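Local coordinates for protein ureidoglycolate hydrolase (Arabidopsis thaliana, PDB 4PXE) that hydrolyses (S)-ureidoglycolate to glyoxylate, ammonium and carbon dioxide as a manganese-dependent homodimer, completing plant purine breakdown without releasing urea, at residues L133-E138 / S145-R150; R40-D45 / T140-S145; G79-L84 / K124-L129; S200-L205 / A425-D430; V236-N241 / R332-S337. All blocks are in the same frame, centred on the assembly; numbering follows the deposited sequence.

Contact 1 lies at the active site, its centre about 7 Å from that of the chain, and supplies E138 to a manganese ion and E137 to glyoxylate. Contact 2, its centre about 10 Å away, shares S145 with it and packs against it through L42, whose CD2 lies 3.7 Å from S136 CB. Contacts 3 and 4 lie away from the metals, with centres about 9 Å apart, and meet where K126 NZ reaches D430 O at 2.6 Å. Contact 4 also touches contact 1, F204 CZ lying 3.6 Å from F134 CE2. Contact 5 stands apart in the dimerization region, its centre about 58 Å from that of contact 3, with the chain's centre between them.

Contact 1: L133-E138 / S145-R150; sequences LFTSEE and SCLGSR. With MN (manganese (II) ion), chain D; GLV (glyoxylic acid), chain E.
E137 O and C146 N join the two segments by a nearly straight backbone hydrogen bond of 2.8 Å (174° at the hydrogen). Packing is close around it: E137 CG rests 3.9 Å from C146 SG, and T135 CG2 lies 3.8 Å from G148 CA. A side chain on G148 would come tight against T135 N, so its absence lets the loop approach the helix. F134 meets S149 CB through its ring atom CE1 at 3.7 Å. The looser side is hydrated, although the contact as a whole is buried. One water bridges S136 O and S149 N; another links S136 OG, which also bonds to D94, to L147 N in the helix whose N-cap position is C146. E137 CG is anti to the backbone N (chi1 -176°), and beyond it OE2 comes 2.5 Å from O1 of glyoxylate. The neighbouring E138 binds manganese through OE2 at 2.2 Å, with D103 and H402 on the same ion, while its OE1 accepts from N294 of the second subunit. Consecutive glutamates, one at the substrate and one on the metal, are characteristic of the dinuclear active site of the peptidase M20 family.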
# COMPACT_ATOMS: atom_id res chain seq x y z
N LEU A 133 10.58 29.40 -8.29
CA LEU A 133 9.69 28.27 -8.04
C LEU A 133 10.57 27.04 -8.04
O LEU A 133 11.04 26.60 -9.09
CB LEU A 133 8.61 28.17 -9.12
CG LEU A 133 7.81 26.87 -9.16
CD1 LEU A 133 7.22 26.52 -7.79
CD2 LEU A 133 6.70 26.96 -10.21
N PHE A 134 10.85 26.50 -6.85
CA PHE A 134 11.68 25.31 -6.76
C PHE A 134 10.95 24.13 -7.41
O PHE A 134 9.73 24.03 -7.33
CB PHE A 134 12.04 25.03 -5.31
CG PHE A 134 12.89 26.12 -4.71
CD1 PHE A 134 14.27 26.09 -4.86
CD2 PHE A 134 12.32 27.18 -4.03
CE1 PHE A 134 15.06 27.10 -4.33
CE2 PHE A 134 13.11 28.19 -3.49
CZ PHE A 134 14.48 28.15 -3.64
N THR A 135 11.69 23.28 -8.11
CA THR A 135 11.06 22.27 -8.94
C THR A 135 10.22 21.27 -8.13
O THR A 135 9.21 20.76 -8.60
CB THR A 135 12.08 21.55 -9.85
OG1 THR A 135 11.39 20.93 -10.94
CG2 THR A 135 12.91 20.52 -9.08
N SER A 136 10.66 21.02 -6.90
CA SER A 136 9.94 20.16 -5.96
C SER A 136 10.62 20.30 -4.62
O SER A 136 11.86 20.36 -4.56
CB SER A 136 10.00 18.70 -6.42
OG SER A 136 9.72 17.82 -5.34
N GLU A 137 9.84 20.34 -3.54
CA GLU A 137 10.40 20.38 -2.20
C GLU A 137 10.00 19.14 -1.40
O GLU A 137 10.69 18.75 -0.46
CB GLU A 137 9.96 21.66 -1.49
CG GLU A 137 10.57 21.87 -0.11
CD GLU A 137 9.73 21.31 1.02
OE1 GLU A 137 8.56 20.90 0.79
OE2 GLU A 137 10.26 21.27 2.15
N GLU A 138 8.87 18.54 -1.75
CA GLU A 138 8.36 17.39 -1.00
C GLU A 138 9.02 16.08 -1.46
O GLU A 138 9.35 15.93 -2.64
CB GLU A 138 6.84 17.30 -1.11
CG GLU A 138 6.13 18.55 -0.60
CD GLU A 138 6.03 18.61 0.89
OE1 GLU A 138 6.71 17.86 1.62
OE2 GLU A 138 5.21 19.44 1.34
N SER A 145 13.76 15.06 -0.45
CA SER A 145 13.18 16.38 -0.16
C SER A 145 14.06 17.45 -0.80
O SER A 145 15.23 17.21 -1.10
CB SER A 145 13.12 16.61 1.35
OG SER A 145 14.43 16.64 1.90
N CYS A 146 13.48 18.62 -1.02
CA CYS A 146 14.24 19.77 -1.52
C CYS A 146 15.11 19.42 -2.72
O CYS A 146 16.27 19.82 -2.79
CB CYS A 146 15.12 20.35 -0.41
SG CYS A 146 14.17 20.99 1.00
N LEU A 147 14.54 18.67 -3.66
CA LEU A 147 15.33 18.18 -4.79
C LEU A 147 15.96 19.35 -5.56
O LEU A 147 17.16 19.33 -5.87
CB LEU A 147 14.48 17.30 -5.70
CG LEU A 147 15.21 16.53 -6.80
CD1 LEU A 147 14.51 15.21 -7.08
CD2 LEU A 147 15.32 17.37 -8.07
N GLY A 148 15.16 20.37 -5.84
CA GLY A 148 15.63 21.53 -6.57
C GLY A 148 16.69 22.32 -5.83
O GLY A 148 17.73 22.65 -6.41
N SER A 149 16.44 22.64 -4.57
CA SER A 149 17.35 23.49 -3.82
C SER A 149 18.63 22.77 -3.38
O SER A 149 19.68 23.40 -3.24
CB SER A 149 16.65 24.18 -2.64
OG SER A 149 16.05 23.23 -1.77
N ARG A 150 18.55 21.45 -3.16
CA ARG A 150 19.76 20.69 -2.87
C ARG A 150 20.71 20.74 -4.07
O ARG A 150 21.93 20.80 -3.90
CB ARG A 150 19.44 19.23 -2.55
CG ARG A 150 18.82 18.98 -1.18
CD ARG A 150 18.52 17.47 -1.06
NE ARG A 150 17.74 17.11 0.12
CZ ARG A 150 18.25 16.85 1.31
NH1 ARG A 150 19.57 16.93 1.51
NH2 ARG A 150 17.46 16.51 2.32
MN MN D . 5.17 20.44 3.25
C1 GLV E . 8.30 19.43 4.28
O1 GLV E . 8.78 20.72 4.10
C2 GLV E . 8.42 18.92 5.67
O2 GLV E . 8.92 19.67 6.56
O3 GLV E . 8.02 17.75 5.95
O HOH W 1 13.62 22.29 -4.03
O HOH W 2 11.86 17.40 -3.49
O HOH W 3 6.70 21.70 2.44
O HOH W 4 5.60 21.06 4.92

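Contact 2: R40-D45 / T140-S145; sequences RVLYTD and TRFGIS
L42 and R141 face each other with CA atoms 6.6 Å apart, at a type II beta turn running from V41 to T44. T44 N and T44 OG1 both donate to V41 O, a double grip that fixes the turn; T44 is at the N-cap position of helix 45-60, where its OG1 makes a weak bond to D47 N. R141 reaches the turn with CG anti to the backbone N (chi1 -173°) and the chain extended as far as NE. Its NH1 donates to L42 O at 2.9 Å, 165° at the hydrogen, and the acceptor lies 1° out of the guanidinium plane. The same NH1 gives a proton to a water, and NE is paired with D168. This bond from R141 joins the loop after strand 38-40 to the loop that follows the metal-binding E138. An alanine in place of R141 would probably leave L42 O without this donor and D168 without this charged partner. Apolar contacts flank the polar one. V41 CG1 packs 3.7 Å from R141 CB, the two side chains crossing at about a right angle, and V41 CG2 meets T140 CG2 at 4.0 Å. L42 CD2 comes to the edge of the F142 ring, 3.9 Å from CE2, while R141 CG sits over the centre of one face of that ring. L42 CD1 similarly lies over the centre of the Y43 ring, whose OH bonds to V70.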
# COMPACT_ATOMS: atom_id res chain seq x y z
N ARG A 40 -0.32 16.81 -5.44
CA ARG A 40 0.33 17.26 -6.67
C ARG A 40 1.80 16.91 -6.64
O ARG A 40 2.60 17.55 -5.97
CB ARG A 40 0.12 18.76 -6.89
CG ARG A 40 0.72 19.24 -8.20
CD ARG A 40 0.19 20.62 -8.59
NE ARG A 40 0.48 21.62 -7.57
CZ ARG A 40 -0.46 22.33 -6.94
NH1 ARG A 40 -1.75 22.15 -7.19
NH2 ARG A 40 -0.09 23.23 -6.04
N VAL A 41 2.14 15.87 -7.39
CA VAL A 41 3.46 15.28 -7.32
C VAL A 41 4.36 15.69 -8.48
O VAL A 41 3.90 15.82 -9.62
CB VAL A 41 3.32 13.73 -7.26
CG1 VAL A 41 4.68 13.07 -7.18
CG2 VAL A 41 2.46 13.35 -6.06
N LEU A 42 5.63 15.92 -8.14
CA LEU A 42 6.68 16.25 -9.09
C LEU A 42 6.57 15.52 -10.43
O LEU A 42 6.52 14.30 -10.46
CB LEU A 42 8.04 15.94 -8.45
CG LEU A 42 9.30 16.04 -9.31
CD1 LEU A 42 9.45 17.45 -9.87
CD2 LEU A 42 10.51 15.67 -8.49
N TYR A 43 6.53 16.32 -11.50
CA TYR A 43 6.56 15.88 -12.91
C TYR A 43 5.30 15.19 -13.44
O TYR A 43 5.28 14.77 -14.60
CB TYR A 43 7.80 15.02 -13.22
CG TYR A 43 9.16 15.69 -13.06
CD1 TYR A 43 9.35 17.04 -13.36
CD2 TYR A 43 10.25 14.96 -12.63
CE1 TYR A 43 10.60 17.63 -13.22
CE2 TYR A 43 11.50 15.52 -12.48
CZ TYR A 43 11.68 16.86 -12.78
OH TYR A 43 12.94 17.41 -12.62
N THR A 44 4.26 15.06 -12.62
CA THR A 44 2.99 14.56 -13.12
C THR A 44 2.27 15.62 -13.94
O THR A 44 2.68 16.78 -13.97
CB THR A 44 2.07 14.12 -11.98
OG1 THR A 44 1.78 15.26 -11.15
CG2 THR A 44 2.74 13.02 -11.13
N ASP A 45 1.18 15.21 -14.59
CA ASP A 45 0.37 16.14 -15.37
C ASP A 45 -0.15 17.33 -14.55
O ASP A 45 -0.14 18.47 -15.02
CB ASP A 45 -0.77 15.41 -16.11
CG ASP A 45 -1.78 14.79 -15.17
OD1 ASP A 45 -1.43 14.45 -14.02
OD2 ASP A 45 -2.95 14.64 -15.59
N THR A 140 7.85 13.13 -1.81
CA THR A 140 6.85 12.13 -2.21
C THR A 140 7.28 11.15 -3.30
O THR A 140 7.11 9.94 -3.16
CB THR A 140 5.56 12.84 -2.69
OG1 THR A 140 5.16 13.79 -1.70
CG2 THR A 140 4.43 11.83 -2.91
N ARG A 141 7.81 11.67 -4.40
CA ARG A 141 8.02 10.81 -5.56
C ARG A 141 9.28 9.96 -5.47
O ARG A 141 9.22 8.75 -5.69
CB ARG A 141 8.04 11.61 -6.86
CG ARG A 141 8.09 10.70 -8.07
CD ARG A 141 7.61 11.37 -9.35
NE ARG A 141 7.50 10.37 -10.41
CZ ARG A 141 6.99 10.58 -11.61
NH1 ARG A 141 6.55 11.78 -11.97
NH2 ARG A 141 6.94 9.57 -12.48
N PHE A 142 10.42 10.58 -5.15
CA PHE A 142 11.70 9.89 -5.16
C PHE A 142 12.32 9.70 -3.77
O PHE A 142 13.42 9.16 -3.66
CB PHE A 142 12.70 10.60 -6.09
CG PHE A 142 12.22 10.70 -7.51
CD1 PHE A 142 12.17 9.58 -8.32
CD2 PHE A 142 11.81 11.92 -8.04
CE1 PHE A 142 11.73 9.65 -9.62
CE2 PHE A 142 11.36 12.01 -9.35
CZ PHE A 142 11.32 10.87 -10.14
N GLY A 143 11.62 10.14 -2.72
CA GLY A 143 12.16 10.03 -1.37
C GLY A 143 13.16 11.12 -1.05
O GLY A 143 13.78 11.12 0.02
N ILE A 144 13.31 12.06 -1.98
CA ILE A 144 14.28 13.14 -1.86
C ILE A 144 13.56 14.47 -1.62
O ILE A 144 12.81 14.93 -2.49
CB ILE A 144 15.12 13.26 -3.16
CG1 ILE A 144 15.86 11.95 -3.44
CG2 ILE A 144 16.10 14.43 -3.07
CD1 ILE A 144 16.29 11.80 -4.88
N SER A 145 13.76 15.06 -0.45
CA SER A 145 13.18 16.38 -0.16
C SER A 145 14.06 17.45 -0.80
O SER A 145 15.23 17.21 -1.10
CB SER A 145 13.12 16.61 1.35
OG SER A 145 14.43 16.64 1.90
O HOH W 5 4.27 15.63 -3.60
O HOH W 6 4.57 11.41 -14.11

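Contact 3: G79-L84 / K124-L129; sequences GLEPNL and KPKRSL
G79 begins the contact by donating its N-H to S128 OG at 2.9 Å (161° at the hydrogen), and its CA lies 3.3 Å from K126 O in a CA-H...O contact. A side chain here would clash with that carbonyl oxygen, so the close passage of the two loops depends on the glycine. L80 N then donates to P125 O at 2.9 Å, and L80 CG rests against the same oxygen. E81 N continues the series with a bond of 3.0 Å to K126 O. The E81 side chain runs beside that of K126, both pointing the same way, with OE2 3.6 Å from K126 CD. P82 O reaches S128 OG through a water. L84 closes the type I turn begun at E81, and its CD1 lies over one face of the R127 guanidinium, offset toward the rim, and 3.9 Å from R127 CG. A second water donates to E81 O and L84 O and accepts from S128 N. K126 NZ also donates to D430 O, so an alanine in its place would probably leave that chain-terminal oxygen without this donor and E81 without its aliphatic neighbour. The chemistry implies a junction held by backbone N-H groups, two on carbonyls and one on the S128 hydroxyl, while the opposite charges of E81 and K126 do not meet directly, OE2 being 5.1 Å from NZ.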
# COMPACT_ATOMS: atom_id res chain seq x y z
N GLY A 79 17.07 45.04 -12.09
CA GLY A 79 17.31 46.26 -11.36
C GLY A 79 18.16 47.25 -12.14
O GLY A 79 18.61 46.97 -13.25
N LEU A 80 18.38 48.41 -11.52
CA LEU A 80 19.22 49.47 -12.09
C LEU A 80 20.67 49.02 -12.19
O LEU A 80 21.41 49.49 -13.05
CB LEU A 80 19.13 50.73 -11.23
CG LEU A 80 17.81 51.51 -11.26
CD1 LEU A 80 17.79 52.57 -10.17
CD2 LEU A 80 17.60 52.12 -12.63
N GLU A 81 21.07 48.12 -11.30
CA GLU A 81 22.41 47.55 -11.32
C GLU A 81 22.34 46.02 -11.43
O GLU A 81 22.57 45.30 -10.45
CB GLU A 81 23.19 47.98 -10.07
CG GLU A 81 23.43 49.48 -10.02
CD GLU A 81 24.29 49.91 -8.84
OE1 GLU A 81 25.21 49.16 -8.46
OE2 GLU A 81 24.05 51.01 -8.30
N PRO A 82 22.03 45.53 -12.64
CA PRO A 82 21.71 44.11 -12.86
C PRO A 82 22.89 43.15 -12.69
O PRO A 82 22.67 41.95 -12.59
CB PRO A 82 21.20 44.09 -14.31
CG PRO A 82 21.86 45.27 -14.95
CD PRO A 82 21.94 46.32 -13.88
N ASN A 83 24.11 43.67 -12.65
CA ASN A 83 25.28 42.81 -12.45
C ASN A 83 25.51 42.43 -10.99
O ASN A 83 26.27 41.51 -10.69
CB ASN A 83 26.54 43.45 -13.05
CG ASN A 83 26.46 43.60 -14.56
OD1 ASN A 83 25.80 42.81 -15.24
ND2 ASN A 83 27.12 44.62 -15.09
N LEU A 84 24.85 43.13 -10.07
CA LEU A 84 24.97 42.79 -8.65
C LEU A 84 24.21 41.50 -8.38
O LEU A 84 23.21 41.22 -9.04
CB LEU A 84 24.39 43.90 -7.78
CG LEU A 84 25.11 45.25 -7.80
CD1 LEU A 84 24.35 46.24 -6.94
CD2 LEU A 84 26.54 45.09 -7.29
N LYS A 124 11.66 51.22 -7.59
CA LYS A 124 12.73 51.05 -8.57
C LYS A 124 13.90 50.28 -7.94
O LYS A 124 14.72 50.86 -7.24
CB LYS A 124 13.21 52.43 -9.04
CG LYS A 124 12.16 53.21 -9.83
CD LYS A 124 11.91 52.57 -11.19
CE LYS A 124 11.02 53.44 -12.08
NZ LYS A 124 9.59 53.44 -11.64
N PRO A 125 13.96 48.96 -8.19
CA PRO A 125 15.04 48.17 -7.57
C PRO A 125 16.44 48.55 -8.06
O PRO A 125 16.62 48.88 -9.23
CB PRO A 125 14.69 46.73 -7.96
CG PRO A 125 13.84 46.84 -9.16
CD PRO A 125 13.09 48.14 -9.04
N LYS A 126 17.41 48.51 -7.15
CA LYS A 126 18.82 48.62 -7.51
C LYS A 126 19.31 47.23 -7.89
O LYS A 126 19.54 46.94 -9.07
CB LYS A 126 19.63 49.21 -6.36
CG LYS A 126 21.08 49.46 -6.73
CD LYS A 126 21.88 50.01 -5.57
CE LYS A 126 22.21 48.91 -4.57
NZ LYS A 126 23.15 49.40 -3.52
N ARG A 127 19.45 46.35 -6.90
CA ARG A 127 19.64 44.93 -7.17
C ARG A 127 18.37 44.35 -7.76
O ARG A 127 17.26 44.71 -7.34
CB ARG A 127 19.94 44.17 -5.89
CG ARG A 127 21.24 44.56 -5.26
CD ARG A 127 21.51 43.71 -4.05
NE ARG A 127 22.84 44.01 -3.53
CZ ARG A 127 23.09 45.04 -2.74
NH1 ARG A 127 22.09 45.84 -2.42
NH2 ARG A 127 24.32 45.27 -2.30
N SER A 128 18.52 43.45 -8.72
CA SER A 128 17.38 42.77 -9.31
C SER A 128 16.67 41.96 -8.24
O SER A 128 17.27 41.59 -7.23
CB SER A 128 17.83 41.83 -10.43
OG SER A 128 18.45 42.58 -11.47
N LEU A 129 15.39 41.71 -8.47
CA LEU A 129 14.64 40.77 -7.64
C LEU A 129 14.33 39.54 -8.47
O LEU A 129 13.97 39.65 -9.64
CB LEU A 129 13.35 41.43 -7.14
CG LEU A 129 13.49 42.77 -6.41
CD1 LEU A 129 12.11 43.25 -5.98
CD2 LEU A 129 14.43 42.65 -5.22
O HOH W 7 21.25 43.01 -9.49
O HOH W 8 25.52 49.40 -5.06
O HOH W 9 20.16 41.03 -12.72

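Contact 4: S200-L205 / A425-D430; sequences SYFAFL and AKLSLD
Helix 410-429, the last of the chain, packs here against strand 201-209 of the central sheet in the metal-binding part of this M20 fold, with L427 the helix residue that faces the strand. A203 and L427 are the nearest pair, their CA atoms 7.8 Å apart, a spacing filled by side chains. L427 CD1 meets L205 CD2 tip to tip at 3.9 Å and also A203 CB at 4.1 Å, while its other branch, CD2, reaches F202 CE2 at 4.1 Å. F202 CG is anti to the backbone N (chi1 -175°), and the ring crosses L427 obliquely, CE2 lying 3.6 Å from L427 O. At the outer end, F202 CZ stands 4.0 Å from D430 OXT, and the ring plane is turned 63° from the D430 side-chain carboxylate. R127 adds a cation-pi contact to F202. V354 of helix 352-364 packs on A203 and L205, K357 of that helix on L427, and V87 of the adjoining strand 86-91 touches L427 as well.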
# COMPACT_ATOMS: atom_id res chain seq x y z
N SER A 200 25.94 34.02 -5.30
CA SER A 200 25.32 34.50 -6.54
C SER A 200 24.02 35.25 -6.26
O SER A 200 23.50 35.97 -7.11
CB SER A 200 25.09 33.37 -7.53
OG SER A 200 24.28 32.37 -6.96
N TYR A 201 23.48 35.07 -5.05
CA TYR A 201 22.38 35.90 -4.57
C TYR A 201 22.83 36.70 -3.36
O TYR A 201 23.55 36.19 -2.51
CB TYR A 201 21.18 35.04 -4.18
CG TYR A 201 20.40 34.47 -5.34
CD1 TYR A 201 19.95 35.29 -6.36
CD2 TYR A 201 20.11 33.11 -5.41
CE1 TYR A 201 19.22 34.78 -7.43
CE2 TYR A 201 19.39 32.58 -6.48
CZ TYR A 201 18.95 33.42 -7.48
OH TYR A 201 18.22 32.90 -8.54
N PHE A 202 22.39 37.96 -3.27
CA PHE A 202 22.65 38.81 -2.12
C PHE A 202 21.98 38.27 -0.86
O PHE A 202 22.57 38.27 0.22
CB PHE A 202 22.17 40.24 -2.42
CG PHE A 202 22.49 41.25 -1.35
CD1 PHE A 202 23.80 41.61 -1.08
CD2 PHE A 202 21.47 41.88 -0.65
CE1 PHE A 202 24.09 42.56 -0.11
CE2 PHE A 202 21.75 42.83 0.33
CZ PHE A 202 23.07 43.17 0.59
N ALA A 203 20.74 37.79 -1.01
CA ALA A 203 20.01 37.16 0.08
C ALA A 203 18.91 36.33 -0.54
O ALA A 203 18.55 36.54 -1.71
CB ALA A 203 19.41 38.20 1.01
N PHE A 204 18.39 35.37 0.23
CA PHE A 204 17.22 34.58 -0.15
C PHE A 204 16.17 34.63 0.96
O PHE A 204 16.47 34.36 2.12
CB PHE A 204 17.58 33.11 -0.41
CG PHE A 204 16.38 32.25 -0.66
CD1 PHE A 204 15.77 32.24 -1.90
CD2 PHE A 204 15.81 31.51 0.37
CE1 PHE A 204 14.63 31.49 -2.13
CE2 PHE A 204 14.68 30.76 0.15
CZ PHE A 204 14.09 30.75 -1.10
N LEU A 205 14.93 34.96 0.59
CA LEU A 205 13.82 35.04 1.55
C LEU A 205 12.72 34.07 1.16
O LEU A 205 12.40 33.96 -0.01
CB LEU A 205 13.20 36.44 1.51
CG LEU A 205 14.14 37.64 1.47
CD1 LEU A 205 13.31 38.91 1.39
CD2 LEU A 205 15.04 37.65 2.68
N ALA A 425 12.53 45.14 -1.01
CA ALA A 425 12.85 46.51 -1.40
C ALA A 425 14.06 47.01 -0.62
O ALA A 425 14.99 47.59 -1.20
CB ALA A 425 11.65 47.42 -1.16
N LYS A 426 14.04 46.81 0.69
CA LYS A 426 15.14 47.26 1.54
C LYS A 426 16.45 46.58 1.15
O LYS A 426 17.49 47.24 1.04
CB LYS A 426 14.84 47.01 3.02
CG LYS A 426 13.72 47.86 3.58
CD LYS A 426 13.43 47.49 5.03
CE LYS A 426 12.36 48.40 5.62
NZ LYS A 426 12.75 49.84 5.59
N LEU A 427 16.41 45.28 0.92
CA LEU A 427 17.60 44.55 0.54
C LEU A 427 18.10 44.95 -0.85
O LEU A 427 19.31 45.01 -1.09
CB LEU A 427 17.35 43.04 0.62
CG LEU A 427 17.16 42.55 2.05
CD1 LEU A 427 16.69 41.10 2.07
CD2 LEU A 427 18.47 42.69 2.84
N SER A 428 17.18 45.22 -1.77
CA SER A 428 17.54 45.62 -3.13
C SER A 428 18.38 46.90 -3.13
O SER A 428 19.28 47.05 -3.96
CB SER A 428 16.29 45.82 -4.00
OG SER A 428 16.63 46.35 -5.28
N LEU A 429 18.11 47.79 -2.19
CA LEU A 429 18.79 49.08 -2.14
C LEU A 429 20.06 49.06 -1.27
O LEU A 429 20.82 50.04 -1.26
CB LEU A 429 17.83 50.17 -1.65
CG LEU A 429 16.55 50.36 -2.47
CD1 LEU A 429 15.76 51.57 -1.97
CD2 LEU A 429 16.85 50.49 -3.96
N ASP A 430 20.29 47.96 -0.56
CA ASP A 430 21.42 47.87 0.37
C ASP A 430 22.74 47.57 -0.33
O ASP A 430 22.88 47.80 -1.53
CB ASP A 430 21.16 46.81 1.44
CG ASP A 430 21.48 47.31 2.83
OD1 ASP A 430 21.12 48.47 3.13
OD2 ASP A 430 22.09 46.56 3.61
OXT ASP A 430 23.69 47.06 0.28

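Contact 5: V236-N241 / R332-S337; sequences VEFEGN and RKVKLS
F238 CG is anti to the carbonyl carbon (chi1 -66°) and L336 CG anti to the backbone N (chi1 180°), and beyond them F238 CE1 and L336 CD1 lie 3.9 Å apart. L336 CD1 also touches V236 CG1 at 3.7 Å, and V334 CG2 packs at the same distance from F238 CD1. Strands 236-239 and 335-337 run antiparallel, at 141° between their directions. E239 and K335 form the hydrogen-bonded pair, E239 N to K335 O and K335 N to E239 O each 2.9 Å; F238 and L336 form the non-hydrogen-bonded pair. This ladder belongs to the dimerization region, where helices 256-272 and 311-332 pack on the face bearing F238 and L336. A Schellman motif at K333 ends the second helix and leads the chain into its strand, and R332 just before it forms a salt bridge with E268 of the second subunit. On the face carrying E239 and K335, their side chains lie side by side, and a water joins E239 OE1 to K335 NZ, which are 4.6 Å apart. S337 N donates to E237 O at 3.0 Å, and S337 CB lies 3.5 Å from E239 CD. Another water links S337 OG with E237 OE1, while E237 OE2 is bonded to H301.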
# COMPACT_ATOMS: atom_id res chain seq x y z
N VAL A 236 13.75 1.53 5.62
CA VAL A 236 14.06 0.26 6.24
C VAL A 236 13.23 -0.84 5.62
O VAL A 236 12.03 -0.67 5.39
CB VAL A 236 13.80 0.30 7.76
CG1 VAL A 236 14.19 -1.01 8.42
CG2 VAL A 236 14.56 1.47 8.40
N GLU A 237 13.87 -1.97 5.32
CA GLU A 237 13.14 -3.14 4.86
C GLU A 237 13.53 -4.39 5.64
O GLU A 237 14.71 -4.59 5.97
CB GLU A 237 13.32 -3.38 3.36
CG GLU A 237 12.80 -2.22 2.52
CD GLU A 237 12.66 -2.57 1.05
OE1 GLU A 237 13.27 -3.56 0.59
OE2 GLU A 237 11.92 -1.84 0.35
N PHE A 238 12.53 -5.20 5.96
CA PHE A 238 12.73 -6.51 6.56
C PHE A 238 12.27 -7.58 5.58
O PHE A 238 11.29 -7.38 4.87
CB PHE A 238 11.91 -6.66 7.84
CG PHE A 238 12.33 -5.74 8.96
CD1 PHE A 238 13.45 -6.03 9.73
CD2 PHE A 238 11.56 -4.64 9.28
CE1 PHE A 238 13.81 -5.21 10.78
CE2 PHE A 238 11.91 -3.82 10.34
CZ PHE A 238 13.03 -4.10 11.09
N GLU A 239 12.97 -8.72 5.54
CA GLU A 239 12.55 -9.85 4.71
C GLU A 239 12.41 -11.13 5.51
O GLU A 239 13.27 -11.45 6.34
CB GLU A 239 13.54 -10.07 3.55
CG GLU A 239 13.46 -9.02 2.45
CD GLU A 239 14.54 -9.18 1.39
OE1 GLU A 239 15.50 -9.94 1.62
OE2 GLU A 239 14.44 -8.51 0.33
N GLY A 240 11.32 -11.85 5.27
CA GLY A 240 11.08 -13.15 5.88
C GLY A 240 10.64 -14.15 4.83
O GLY A 240 10.67 -13.86 3.64
N ASN A 241 10.24 -15.34 5.26
CA ASN A 241 9.92 -16.41 4.31
C ASN A 241 8.51 -16.34 3.73
O ASN A 241 8.25 -16.91 2.67
CB ASN A 241 10.12 -17.77 4.97
CG ASN A 241 11.56 -18.02 5.33
OD1 ASN A 241 12.47 -17.75 4.55
ND2 ASN A 241 11.79 -18.55 6.53
N ARG A 332 13.11 -11.53 15.56
CA ARG A 332 12.07 -12.03 14.66
C ARG A 332 12.60 -13.05 13.66
O ARG A 332 11.82 -13.70 12.97
CB ARG A 332 11.44 -10.86 13.90
CG ARG A 332 10.48 -10.03 14.73
CD ARG A 332 9.12 -10.71 14.82
NE ARG A 332 8.29 -10.10 15.85
CZ ARG A 332 7.18 -10.64 16.32
NH1 ARG A 332 6.78 -11.82 15.86
NH2 ARG A 332 6.48 -10.03 17.26
N LYS A 333 13.92 -13.18 13.60
CA LYS A 333 14.58 -14.08 12.65
C LYS A 333 14.31 -13.68 11.20
O LYS A 333 14.19 -14.53 10.30
CB LYS A 333 14.21 -15.54 12.93
CG LYS A 333 14.63 -15.99 14.32
CD LYS A 333 14.33 -17.46 14.57
CE LYS A 333 12.86 -17.69 14.84
NZ LYS A 333 12.46 -17.25 16.21
N VAL A 334 14.23 -12.37 10.98
CA VAL A 334 14.12 -11.83 9.63
C VAL A 334 15.44 -11.17 9.24
O VAL A 334 16.27 -10.87 10.10
CB VAL A 334 12.97 -10.79 9.51
CG1 VAL A 334 11.63 -11.46 9.72
CG2 VAL A 334 13.16 -9.61 10.48
N LYS A 335 15.62 -10.97 7.95
CA LYS A 335 16.77 -10.23 7.45
C LYS A 335 16.47 -8.73 7.47
O LYS A 335 15.42 -8.29 7.00
CB LYS A 335 17.11 -10.67 6.02
CG LYS A 335 18.29 -9.94 5.39
CD LYS A 335 18.56 -10.45 3.98
CE LYS A 335 19.78 -9.78 3.36
NZ LYS A 335 20.08 -10.35 2.02
N LEU A 336 17.40 -7.95 8.02
CA LEU A 336 17.34 -6.51 7.84
C LEU A 336 17.97 -6.27 6.47
O LEU A 336 19.19 -6.13 6.35
CB LEU A 336 18.12 -5.80 8.94
CG LEU A 336 18.16 -4.27 8.88
CD1 LEU A 336 16.76 -3.65 8.80
CD2 LEU A 336 18.92 -3.73 10.08
N SER A 337 17.13 -6.26 5.44
CA SER A 337 17.60 -6.24 4.07
C SER A 337 17.95 -4.84 3.56
O SER A 337 18.70 -4.69 2.60
CB SER A 337 16.58 -6.92 3.14
OG SER A 337 15.32 -6.29 3.23
O HOH W 10 15.16 -5.15 0.77
O HOH W 11 17.70 -9.56 0.32